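Local coordinates for uncharacterized protein (Bacteroides eggerthii, PDB 4L3R) that is of unknown function but belongs to the DUF4847 family of the calycin clan, whose better-known members are antiparallel beta barrels that often bind small hydrophobic ligands, at residues B[119-122]-B[127-130]; B[101-106]-B[110-115]. One frame throughout, in Å; residues are numbered along the deposited sequence.

Interaction 1: residues B[119-122]-B[127-130]; sequences FKYE and NLTL
Glu-122 and Thr-129 form an antiparallel hydrogen-bonded pair, and Tyr-121 and Leu-130 the neighbouring non-hydrogen-bonded pair, with the strand axes 4.9 Å apart at their closest. The two strands make a beta hairpin of a calycin-like barrel, which closes through backbone bonds of Phe-119 and Tyr-121 to Ile-93 and His-91. Glu-122 N donates a hydrogen bond to Thr-129 O at 3.0 Å, in the carbonyl plane. Thr-129 N returns a bond to Glu-122 O at 2.8 Å, nearly in line with that C=O. Tyr-121 and Leu-130 face one side of the sheet. The tyrosine CG sits between the backbone N and the carbonyl carbon (chi1 76°), and its ring leans away from the partner strand toward Val-6 and Ile-9 of helix 4-10. The ring still reaches Leu-128, whose CD1 approaches Tyr-121 CD2 obliquely at 4.0 Å. Leu-128 and Leu-130 also touch Leu-55 of strand 54-61, on the buried side of the sheet. Glu-122 and Thr-129 lie side by side on the other face, pointing the same way. The glutamate chain is extended beyond CG, and its OE2 bonds to Tyr-131 OH. At the base of the tyrosine, Leu-130 CD2 packs against Tyr-121 CB at 3.7 Å.

Interaction 2: residues B[101-106]-B[110-115]; sequences GSESDK and VFISGL
Val-110 meets Lys-106 one turn along the helix, where its N donates to Lys-106 O at 3.1 Å. The N-H points well at the acceptor (162°), but the donor is tilted 27° from the carbonyl plane. The same oxygen touches the valine side chain, with Val-110 CG2 3.3 Å from Lys-106 O. The valine torsion explains this: CG1 is anti to the backbone N (chi1 165°), which leaves CG2 beside that N and close to the carbonyl it binds. The Lys-106 side chain leads away from this turn. It is extended beyond CG, and NZ forms a salt bridge with Glu-39 of helix 37-48. Glu-103 lies in the loop before the helix and starts toward it. Its chain bends at CB and again at CG. Its CG comes to 4.5 Å from Ile-112 CG1, a loose apolar approach. The carboxylate is held by the backbone of the 74-77 loop, where OE2 accepts bonds from Val-75 N and Ala-77 N. One face of the Phe-111 ring is covered near its rim by Leu-115 CD1, and Phe-53 meets the ring edge-to-face. Asp-105 holds the N-cap position, and its OD2 makes weak bonds to Leu-107 N and Ala-108 N and a further bond to Ser-43 OG. The arrangement is that of a side-chain-capped alpha-helical N-terminus, with the preceding loop running beside the first turns.

Overall arrangement
Interaction 2 comes first in the chain, and helix 106-116 leads directly into strand 118-123 of interaction 1. Their centres are about 19 Å apart, on opposite sides of the chain's centre. They nevertheless touch, since Leu-130 CD1 packs on Leu-115 CD2 at 3.9 Å. Interaction 1 is partly buried and joins two neighbouring strands by paired backbone bonds and apolar side chains. Interaction 2 is a surface contact between a loop and the helix it precedes. A single backbone bond crosses it, and the ends of its charged side chains are engaged by other parts of the fold. Phe-111 and Leu-115 turn inward to strand 137-144, where Leu-130 also packs; Thr-129 touches it from the opposite face.

Interaction 1: residues B[119-122]-B[127-130]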
loop_
_atom_site.group_PDB
_atom_site.type_symbol
_atom_site.label_atom_id
_atom_site.label_comp_id
_atom_site.label_asym_id
_atom_site.label_seq_id
_atom_site.Cartn_x
_atom_site.Cartn_y
_atom_site.Cartn_z
ATOM N N PHE B 119 -15.961 -10.329 9.338
ATOM C CA PHE B 119 -16.979 -9.449 8.745
ATOM C C PHE B 119 -16.796 -7.974 9.172
ATOM O O PHE B 119 -17.185 -7.094 8.403
ATOM C CB PHE B 119 -18.399 -9.941 9.063
ATOM C CG PHE B 119 -18.784 -9.963 10.519
ATOM C CD1 PHE B 119 -18.506 -11.068 11.308
ATOM C CD2 PHE B 119 -19.547 -8.943 11.066
ATOM C CE1 PHE B 119 -18.904 -11.107 12.646
ATOM C CE2 PHE B 119 -19.970 -8.997 12.393
ATOM C CZ PHE B 119 -19.632 -10.072 13.177
ATOM N N LYS B 120 -16.220 -7.691 10.364
ATOM C CA LYS B 120 -15.968 -6.317 10.820
ATOM C C LYS B 120 -14.748 -6.290 11.741
ATOM O O LYS B 120 -14.248 -7.344 12.134
ATOM C CB LYS B 120 -17.209 -5.693 11.508
ATOM C CG LYS B 120 -17.595 -6.306 12.860
ATOM C CD LYS B 120 -18.848 -5.658 13.462
ATOM C CE LYS B 120 -19.121 -6.130 14.873
ATOM N NZ LYS B 120 -20.328 -5.484 15.463
ATOM N N TYR B 121 -14.251 -5.085 12.055
ATOM C CA TYR B 121 -13.064 -4.934 12.892
ATOM C C TYR B 121 -13.041 -3.613 13.649
ATOM O O TYR B 121 -13.858 -2.724 13.423
ATOM C CB TYR B 121 -11.790 -5.008 12.015
ATOM C CG TYR B 121 -11.536 -3.748 11.213
ATOM C CD1 TYR B 121 -12.227 -3.497 10.033
ATOM C CD2 TYR B 121 -10.660 -2.769 11.675
ATOM C CE1 TYR B 121 -12.040 -2.314 9.322
ATOM C CE2 TYR B 121 -10.471 -1.578 10.976
ATOM C CZ TYR B 121 -11.167 -1.353 9.800
ATOM O OH TYR B 121 -11.011 -0.195 9.084
ATOM N N GLU B 122 -12.043 -3.486 14.513
ATOM C CA GLU B 122 -11.713 -2.260 15.220
ATOM C C GLU B 122 -10.234 -2.355 15.609
ATOM O O GLU B 122 -9.693 -3.457 15.710
ATOM C CB GLU B 122 -12.650 -1.994 16.419
ATOM C CG GLU B 122 -12.579 -3.013 17.540
ATOM C CD GLU B 122 -13.642 -2.887 18.617
ATOM O OE1 GLU B 122 -14.505 -1.983 18.521
ATOM O OE2 GLU B 122 -13.622 -3.717 19.556
ATOM N N ASN B 127 -3.090 -2.270 18.443
ATOM C CA ASN B 127 -4.069 -3.350 18.617
ATOM C C ASN B 127 -5.016 -3.467 17.425
ATOM O O ASN B 127 -5.367 -2.467 16.807
ATOM C CB ASN B 127 -4.887 -3.138 19.897
ATOM C CG ASN B 127 -4.038 -2.989 21.134
ATOM O OD1 ASN B 127 -3.662 -3.972 21.777
ATOM N ND2 ASN B 127 -3.672 -1.762 21.476
ATOM N N LEU B 128 -5.420 -4.708 17.110
ATOM C CA LEU B 128 -6.369 -5.018 16.039
ATOM C C LEU B 128 -7.293 -6.126 16.514
ATOM O O LEU B 128 -6.821 -7.147 17.011
ATOM C CB LEU B 128 -5.649 -5.423 14.739
ATOM C CG LEU B 128 -6.541 -5.830 13.549
ATOM C CD1 LEU B 128 -7.363 -4.648 13.045
ATOM C CD2 LEU B 128 -5.703 -6.396 12.414
ATOM N N THR B 129 -8.608 -5.910 16.381
ATOM C CA THR B 129 -9.628 -6.874 16.772
ATOM C C THR B 129 -10.457 -7.203 15.550
ATOM O O THR B 129 -11.030 -6.290 14.959
ATOM C CB THR B 129 -10.493 -6.307 17.905
ATOM O OG1 THR B 129 -9.644 -5.848 18.954
ATOM C CG2 THR B 129 -11.471 -7.334 18.456
ATOM N N LEU B 130 -10.515 -8.491 15.163
ATOM C CA LEU B 130 -11.302 -8.946 14.020
ATOM C C LEU B 130 -12.486 -9.764 14.505
ATOM O O LEU B 130 -12.307 -10.736 15.242
ATOM C CB LEU B 130 -10.447 -9.787 13.061
ATOM C CG LEU B 130 -9.173 -9.137 12.538
ATOM C CD1 LEU B 130 -8.431 -10.081 11.603
ATOM C CD2 LEU B 130 -9.466 -7.828 11.825
#

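Interaction 2: residues B[101-106]-B[110-115]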
loop_
_atom_site.group_PDB
_atom_site.type_symbol
_atom_site.label_atom_id
_atom_site.label_comp_id
_atom_site.label_asym_id
_atom_site.label_seq_id
_atom_site.Cartn_x
_atom_site.Cartn_y
_atom_site.Cartn_z
ATOM N N GLY B 101 -1.790 -25.637 2.561
ATOM C CA GLY B 101 -1.336 -26.537 3.612
ATOM C C GLY B 101 -2.444 -26.848 4.591
ATOM O O GLY B 101 -3.439 -26.127 4.673
ATOM N N SER B 102 -2.277 -27.941 5.329
ATOM C CA SER B 102 -3.259 -28.433 6.296
ATOM C C SER B 102 -2.747 -28.249 7.724
ATOM O O SER B 102 -1.539 -28.298 7.949
ATOM C CB SER B 102 -3.527 -29.913 6.021
ATOM O OG SER B 102 -4.700 -30.380 6.667
ATOM N N GLU B 103 -3.659 -28.059 8.686
ATOM C CA GLU B 103 -3.298 -27.920 10.096
ATOM C C GLU B 103 -3.783 -29.100 10.926
ATOM O O GLU B 103 -4.871 -29.615 10.677
ATOM C CB GLU B 103 -3.898 -26.637 10.681
ATOM C CG GLU B 103 -3.318 -25.355 10.112
ATOM C CD GLU B 103 -1.881 -25.035 10.490
ATOM O OE1 GLU B 103 -1.210 -25.869 11.139
ATOM O OE2 GLU B 103 -1.422 -23.926 10.139
ATOM N N SER B 104 -2.972 -29.523 11.912
ATOM C CA SER B 104 -3.352 -30.541 12.891
ATOM C C SER B 104 -3.687 -29.871 14.241
ATOM O O SER B 104 -4.541 -30.365 14.974
ATOM C CB SER B 104 -2.249 -31.586 13.065
ATOM O OG SER B 104 -1.074 -31.064 13.666
ATOM N N ASP B 105 -3.014 -28.758 14.575
ATOM C CA ASP B 105 -3.225 -28.040 15.832
ATOM C C ASP B 105 -4.590 -27.342 15.841
ATOM O O ASP B 105 -4.925 -26.660 14.878
ATOM C CB ASP B 105 -2.100 -27.013 16.033
ATOM C CG ASP B 105 -2.046 -26.451 17.426
ATOM O OD1 ASP B 105 -1.483 -27.120 18.311
ATOM O OD2 ASP B 105 -2.586 -25.349 17.640
ATOM N N LYS B 106 -5.370 -27.508 16.926
ATOM C CA LYS B 106 -6.710 -26.916 17.028
ATOM C C LYS B 106 -6.688 -25.389 17.004
ATOM O O LYS B 106 -7.591 -24.805 16.410
ATOM C CB LYS B 106 -7.446 -27.400 18.282
ATOM C CG LYS B 106 -7.840 -28.875 18.212
ATOM C CD LYS B 106 -8.644 -29.270 19.442
ATOM C CE LYS B 106 -9.138 -30.697 19.389
ATOM N NZ LYS B 106 -10.032 -31.007 20.531
ATOM N N VAL B 110 -8.604 -23.112 14.040
ATOM C CA VAL B 110 -9.517 -22.027 14.408
ATOM C C VAL B 110 -9.031 -20.694 13.796
ATOM O O VAL B 110 -9.844 -19.918 13.292
ATOM C CB VAL B 110 -9.664 -21.944 15.954
ATOM C CG1 VAL B 110 -10.298 -20.625 16.394
ATOM C CG2 VAL B 110 -10.480 -23.125 16.475
ATOM N N PHE B 111 -7.720 -20.430 13.860
ATOM C CA PHE B 111 -7.114 -19.209 13.314
ATOM C C PHE B 111 -7.367 -19.077 11.804
ATOM O O PHE B 111 -7.855 -18.039 11.358
ATOM C CB PHE B 111 -5.601 -19.229 13.595
ATOM C CG PHE B 111 -4.812 -18.054 13.073
ATOM C CD1 PHE B 111 -4.756 -16.868 13.784
ATOM C CD2 PHE B 111 -4.049 -18.166 11.922
ATOM C CE1 PHE B 111 -3.980 -15.808 13.340
ATOM C CE2 PHE B 111 -3.280 -17.095 11.467
ATOM C CZ PHE B 111 -3.242 -15.924 12.186
ATOM N N ILE B 112 -7.072 -20.137 11.036
ATOM C CA ILE B 112 -7.228 -20.135 9.573
ATOM C C ILE B 112 -8.707 -20.021 9.176
ATOM O O ILE B 112 -9.026 -19.205 8.312
ATOM C CB ILE B 112 -6.553 -21.387 8.935
ATOM C CG1 ILE B 112 -5.011 -21.340 9.113
ATOM C CG2 ILE B 112 -6.924 -21.551 7.449
ATOM C CD1 ILE B 112 -4.241 -20.307 8.248
ATOM N N SER B 113 -9.599 -20.824 9.786
ATOM C CA SER B 113 -11.037 -20.753 9.473
ATOM C C SER B 113 -11.638 -19.402 9.823
ATOM O O SER B 113 -12.453 -18.884 9.067
ATOM C CB SER B 113 -11.823 -21.839 10.211
ATOM O OG SER B 113 -11.642 -23.097 9.589
ATOM N N GLY B 114 -11.272 -18.879 10.987
ATOM C CA GLY B 114 -11.777 -17.609 11.478
ATOM C C GLY B 114 -11.427 -16.430 10.599
ATOM O O GLY B 114 -12.248 -15.526 10.438
ATOM N N LEU B 115 -10.216 -16.427 10.008
ATOM C CA LEU B 115 -9.785 -15.322 9.139
ATOM C C LEU B 115 -10.645 -15.209 7.888
ATOM O O LEU B 115 -10.985 -14.094 7.510
ATOM C CB LEU B 115 -8.308 -15.439 8.768
ATOM C CG LEU B 115 -7.353 -15.026 9.885
ATOM C CD1 LEU B 115 -5.966 -15.547 9.610
ATOM C CD2 LEU B 115 -7.305 -13.493 10.051
#